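PDB 3NRA: aspartate aminotransferase from Rhodobacter sphaeroides, which probably catalyses the pyridoxal-phosphate-dependent transfer of the amino group of L-aspartate to 2-oxoglutarate, giving oxaloacetate and L-glutamate. Local coordinates for residues B[217-220]-B[221-224]; B[195-198]-B[199-202]; B[187-190]-B[191-194]. One frame throughout, in Å; residues are numbered along the deposited sequence.

Interaction 1 (B[217-220]-B[221-224]); sequences ADQL and YSRL
Gln219 O takes two bonds from Ser222. The backbone Ser222 N reaches it at 3.0 Å, from above the carbonyl plane. The hydroxyl Ser222 OG donates to the same Gln219 O at 2.7 Å, in the carbonyl plane and on a lone pair. The serine can do this because OG sits between its own backbone N and carbonyl carbon (chi1 59°). That rotation also lays OG 3.5 Å from Gln219 CB. The N-H bond closes a type I beta turn from Gln219 to Ser222. Leu220 CD1 lies obliquely against the Tyr221 ring, 4.0 Å from Tyr221 CG.

Two waters form the next shell. One bridges Asp218 O and Tyr221 N, and the other bridges Leu220 O and Arg223 N. A second type I turn follows from Tyr221 to Leu224. The polar ends have partners in other parts of the chain: Gln219 NE2 bonds His233 ND1, and Tyr221 OH bonds Ser338 OG.

The turn starts where strand 214-218 ends. Asp218 OD2 bonds the pyridine N1 of the cofactor at position 253, as the aspartate does in fold type I aminotransferases. Asp218 OD1 accepts a weak bond from Leu220 N, at 3.3 Å. The doubly held carbonyl probably helps to fix the course of the chain just after this cofactor-binding aspartate, in a buried setting.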
# COMPACT_ATOMS: atom_id res chain seq x y z
N ALA B 217 16.50 -4.03 9.49
CA ALA B 217 16.15 -4.68 10.76
C ALA B 217 14.65 -4.49 11.03
O ALA B 217 14.19 -3.36 11.23
CB ALA B 217 16.97 -4.11 11.88
N ASP B 218 13.90 -5.59 10.98
CA ASP B 218 12.45 -5.56 11.16
C ASP B 218 12.13 -5.81 12.66
O ASP B 218 12.09 -6.96 13.14
CB ASP B 218 11.79 -6.61 10.24
CG ASP B 218 10.26 -6.55 10.25
OD1 ASP B 218 9.70 -5.93 11.16
OD2 ASP B 218 9.63 -7.15 9.35
N GLN B 219 11.89 -4.71 13.38
CA GLN B 219 11.71 -4.72 14.81
C GLN B 219 10.27 -4.52 15.18
O GLN B 219 9.95 -3.97 16.26
CB GLN B 219 12.59 -3.64 15.44
CG GLN B 219 14.09 -3.69 14.97
CD GLN B 219 15.02 -2.83 15.84
OE1 GLN B 219 16.25 -2.99 15.81
NE2 GLN B 219 14.43 -1.93 16.64
N LEU B 220 9.39 -5.03 14.33
CA LEU B 220 7.93 -4.85 14.46
C LEU B 220 7.42 -5.10 15.85
O LEU B 220 6.59 -4.32 16.37
CB LEU B 220 7.21 -5.78 13.50
CG LEU B 220 5.66 -5.71 13.42
CD1 LEU B 220 5.01 -6.59 14.53
CD2 LEU B 220 5.13 -4.26 13.43
N TYR B 221 7.85 -6.22 16.46
CA TYR B 221 7.27 -6.62 17.75
C TYR B 221 8.22 -6.33 18.95
O TYR B 221 8.00 -6.82 20.06
CB TYR B 221 6.87 -8.12 17.69
CG TYR B 221 5.41 -8.42 18.02
CD1 TYR B 221 4.73 -7.73 19.01
CD2 TYR B 221 4.73 -9.45 17.36
CE1 TYR B 221 3.42 -8.07 19.36
CE2 TYR B 221 3.40 -9.74 17.67
CZ TYR B 221 2.77 -9.07 18.67
OH TYR B 221 1.43 -9.38 18.99
N SER B 222 9.21 -5.46 18.73
CA SER B 222 10.30 -5.24 19.70
C SER B 222 9.85 -4.50 20.95
O SER B 222 10.49 -4.61 21.96
CB SER B 222 11.45 -4.46 19.04
OG SER B 222 10.99 -3.19 18.57
N ARG B 223 8.72 -3.80 20.88
CA ARG B 223 8.18 -3.11 22.05
C ARG B 223 7.49 -4.05 23.07
O ARG B 223 7.40 -3.73 24.27
CB ARG B 223 7.21 -2.02 21.62
CG ARG B 223 7.04 -0.95 22.63
CD ARG B 223 6.07 0.10 22.17
NE ARG B 223 5.82 1.02 23.26
CZ ARG B 223 4.80 1.88 23.32
NH1 ARG B 223 3.93 1.97 22.33
NH2 ARG B 223 4.68 2.67 24.36
N LEU B 224 6.98 -5.18 22.60
CA LEU B 224 6.32 -6.12 23.50
C LEU B 224 7.36 -7.05 24.09
O LEU B 224 7.40 -8.21 23.76
CB LEU B 224 5.23 -6.91 22.76
CG LEU B 224 4.24 -7.62 23.70
CD1 LEU B 224 3.16 -6.59 24.13
CD2 LEU B 224 3.60 -8.84 23.03
O HOH W 1 9.77 -8.25 14.98
O HOH W 2 6.44 -3.42 18.92

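Interaction 2 (B[195-198]-B[199-202]); sequences VYSA and EEIG
A capping box starts helix 198-211, with Ser197 as the N-cap and Glu200 three residues on. The two residues exchange side-chain to backbone bonds. Ser197 OG accepts from Glu200 N at 2.9 Å, nearly straight at 168°. In return Ser197 N donates to Glu200 OE1, also at 2.9 Å, and meets the anti lone pair of that oxygen. The first torsion of Ser197 places OG on the side of both its backbone N and its carbonyl carbon, which aims it into the first turn. Glu200 CG is anti to its carbonyl carbon (chi1 -75°), and the chain then runs extended back toward the cap, with CG 3.4 Å from Ser197 OG.

Regular helix bonds begin at once: Ile201 N to Ser197 O, and Gly202 N to Ala198 O, each 3.0 Å. Ahead of the cap, Tyr196 CB packs on Ile201 CD1 at 3.7 Å. The tyrosine crosses the Glu200 side chain at about a right angle, its ring turned 42° from the carboxylate plane. The ring also meets Phe185 edge-to-face.

The carboxylate has further partners in a neighbouring loop. Glu200 OE1 also accepts from Ala165 N, and OE2 accepts from Gly166 N and Leu167 N. An alanine in place of Glu200 would probably leave Ser197 N and these three loop amides without their acceptor and let the loop shift away from the helix start. The carboxylate thus answers several backbone N-H groups. Its negative charge near the helix N-terminus is likely to be favourable to the helix dipole.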
# COMPACT_ATOMS: atom_id res chain seq x y z
N VAL B 195 14.91 -13.31 20.54
CA VAL B 195 15.49 -11.96 20.40
C VAL B 195 16.98 -12.14 20.27
O VAL B 195 17.56 -12.97 20.95
CB VAL B 195 15.17 -11.10 21.67
CG1 VAL B 195 16.06 -9.88 21.74
CG2 VAL B 195 13.65 -10.71 21.67
N TYR B 196 17.61 -11.39 19.39
CA TYR B 196 19.05 -11.56 19.15
C TYR B 196 19.82 -10.97 20.34
O TYR B 196 19.44 -9.96 20.86
CB TYR B 196 19.48 -10.90 17.84
CG TYR B 196 19.02 -11.65 16.60
CD1 TYR B 196 17.67 -11.71 16.24
CD2 TYR B 196 19.91 -12.33 15.81
CE1 TYR B 196 17.25 -12.40 15.12
CE2 TYR B 196 19.49 -13.04 14.68
CZ TYR B 196 18.17 -13.07 14.35
OH TYR B 196 17.76 -13.75 13.23
N SER B 197 20.85 -11.67 20.79
CA SER B 197 21.68 -11.20 21.92
C SER B 197 22.48 -9.95 21.53
O SER B 197 22.65 -9.66 20.34
CB SER B 197 22.67 -12.29 22.35
OG SER B 197 23.68 -12.45 21.36
N ALA B 198 22.98 -9.24 22.54
CA ALA B 198 23.92 -8.13 22.36
C ALA B 198 25.12 -8.51 21.48
O ALA B 198 25.49 -7.77 20.60
CB ALA B 198 24.44 -7.63 23.76
N GLU B 199 25.64 -9.71 21.68
CA GLU B 199 26.78 -10.20 20.93
C GLU B 199 26.40 -10.50 19.47
O GLU B 199 27.12 -10.12 18.56
CB GLU B 199 27.36 -11.46 21.63
CG GLU B 199 28.87 -11.59 21.59
CD GLU B 199 29.43 -12.07 20.23
OE1 GLU B 199 28.71 -12.81 19.50
OE2 GLU B 199 30.61 -11.74 19.91
N GLU B 200 25.25 -11.14 19.25
CA GLU B 200 24.77 -11.38 17.88
C GLU B 200 24.58 -10.09 17.10
O GLU B 200 24.97 -10.01 15.94
CB GLU B 200 23.47 -12.20 17.87
CG GLU B 200 23.70 -13.72 18.19
CD GLU B 200 22.43 -14.48 18.42
OE1 GLU B 200 21.51 -13.95 19.13
OE2 GLU B 200 22.35 -15.62 17.94
N ILE B 201 24.01 -9.09 17.73
CA ILE B 201 23.74 -7.82 17.07
C ILE B 201 25.05 -7.07 16.81
O ILE B 201 25.20 -6.41 15.77
CB ILE B 201 22.75 -6.97 17.91
CG1 ILE B 201 21.36 -7.64 17.90
CG2 ILE B 201 22.71 -5.50 17.44
CD1 ILE B 201 20.61 -7.63 16.55
N GLY B 202 26.01 -7.21 17.72
CA GLY B 202 27.33 -6.62 17.55
C GLY B 202 28.08 -7.20 16.37
O GLY B 202 28.66 -6.47 15.57

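Interaction 3 (B[187-190]-B[191-194]); sequences NPNN and PAGV
Three hydrogen bonds tie Asn189 to the residues that follow it. Two are backbone bonds. Asn189 N donates to Val194 O at 2.9 Å, almost in line with the carbonyl, and Gly193 N donates to Asn189 O at 2.8 Å from above the carbonyl plane. In the third, the side chain takes part: Asn189 OD1 accepts from Ala192 N at 2.8 Å, with the donor tilted 20° from the amide plane. Asn189 CG lies anti to its backbone N (chi1 -179°), and this carries OD1 over the bend to Ala192. The other end of that amide, ND2, bonds Pro134 O.

The residues belong to the Asn-Pro-Asn-Asn-Pro-x-Gly loop familiar from class I aminotransferases, which follows strand 182-186. Both prolines are preceded by cis peptide bonds. Gly193 has a positive phi of 79°, a backbone angle that glycine adopts more easily than other residues. The second asparagine of the Asn-Asn pair faces the cofactor: Asn190 ND2 bonds O3 of the modified lysine at position 253, while Asn190 OD1 accepts from Arg381.

Weaker contacts add to these. Pro188 CA makes a CH...O contact of 3.4 Å with Val194 O, the oxygen that also holds Asn189 N. Ala192 CB lies 3.2 Å from Asn189 OD1, beside the bond from its own N. In apolar packing, Val194 CG2 rests on Asn189 CB at 3.8 Å. After the second cis bond, the Pro191 ring packs against Phe341 and Phe372.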
# COMPACT_ATOMS: atom_id res chain seq x y z
N ASN B 187 13.64 -9.04 14.35
CA ASN B 187 14.10 -9.09 15.72
C ASN B 187 13.09 -8.35 16.60
O ASN B 187 13.01 -7.14 16.52
CB ASN B 187 15.46 -8.42 15.86
CG ASN B 187 16.04 -8.58 17.23
OD1 ASN B 187 15.67 -9.49 17.96
ND2 ASN B 187 16.94 -7.69 17.61
N PRO B 188 12.29 -9.07 17.43
CA PRO B 188 12.27 -10.50 17.62
C PRO B 188 11.89 -11.26 16.34
O PRO B 188 11.11 -10.76 15.49
CB PRO B 188 11.19 -10.70 18.67
CG PRO B 188 10.25 -9.60 18.45
CD PRO B 188 11.19 -8.44 18.18
N ASN B 189 12.47 -12.46 16.20
CA ASN B 189 12.17 -13.36 15.11
C ASN B 189 10.69 -13.70 15.04
O ASN B 189 10.05 -14.00 16.08
CB ASN B 189 13.00 -14.63 15.25
CG ASN B 189 12.75 -15.60 14.12
OD1 ASN B 189 12.00 -16.58 14.28
ND2 ASN B 189 13.40 -15.37 12.98
N ASN B 190 10.12 -13.50 13.87
CA ASN B 190 8.84 -14.07 13.50
C ASN B 190 9.24 -15.21 12.56
O ASN B 190 9.80 -14.95 11.51
CB ASN B 190 7.98 -13.00 12.77
CG ASN B 190 6.59 -13.50 12.35
OD1 ASN B 190 6.33 -14.71 12.23
ND2 ASN B 190 5.69 -12.54 12.06
N PRO B 191 9.00 -16.47 12.95
CA PRO B 191 7.96 -17.00 13.81
C PRO B 191 8.35 -17.42 15.25
O PRO B 191 7.45 -17.77 16.03
CB PRO B 191 7.57 -18.26 13.06
CG PRO B 191 8.89 -18.78 12.57
CD PRO B 191 9.65 -17.57 12.18
N ALA B 192 9.64 -17.48 15.58
CA ALA B 192 10.08 -18.18 16.83
C ALA B 192 9.96 -17.31 18.13
O ALA B 192 9.90 -17.85 19.24
CB ALA B 192 11.51 -18.71 16.66
N GLY B 193 9.96 -15.99 17.98
CA GLY B 193 9.84 -15.06 19.14
C GLY B 193 11.13 -14.87 19.92
O GLY B 193 11.13 -14.23 20.97
N VAL B 194 12.23 -15.41 19.40
CA VAL B 194 13.54 -15.23 20.01
C VAL B 194 14.13 -13.85 19.63
O VAL B 194 13.89 -13.32 18.55
CB VAL B 194 14.53 -16.37 19.62
CG1 VAL B 194 14.00 -17.71 20.09
CG2 VAL B 194 14.80 -16.37 18.14

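In the fold
Interaction 3 runs straight into interaction 2 along the chain, and interaction 1 begins on the last residues of strand 214-218, which follows helix 198-211. Interaction 3 touches both others through Asn187 and Pro188. Asp218 O lies 2.9 Å from Asn187 N, a probable hydrogen bond, and Pro188 CD packs on Ser222 N. Asn187 OD1 lies 3.1 Å from Tyr196 N, probably bonded too, just before the helix cap. Interactions 1 and 2 do not touch; their nearest atoms are about 6 Å apart. Interactions 1 and 3, with centres 9 Å apart, both supply a residue that binds the cofactor on the modified lysine at position 253. Interaction 2 is farther from the chain centre, at about 17 Å.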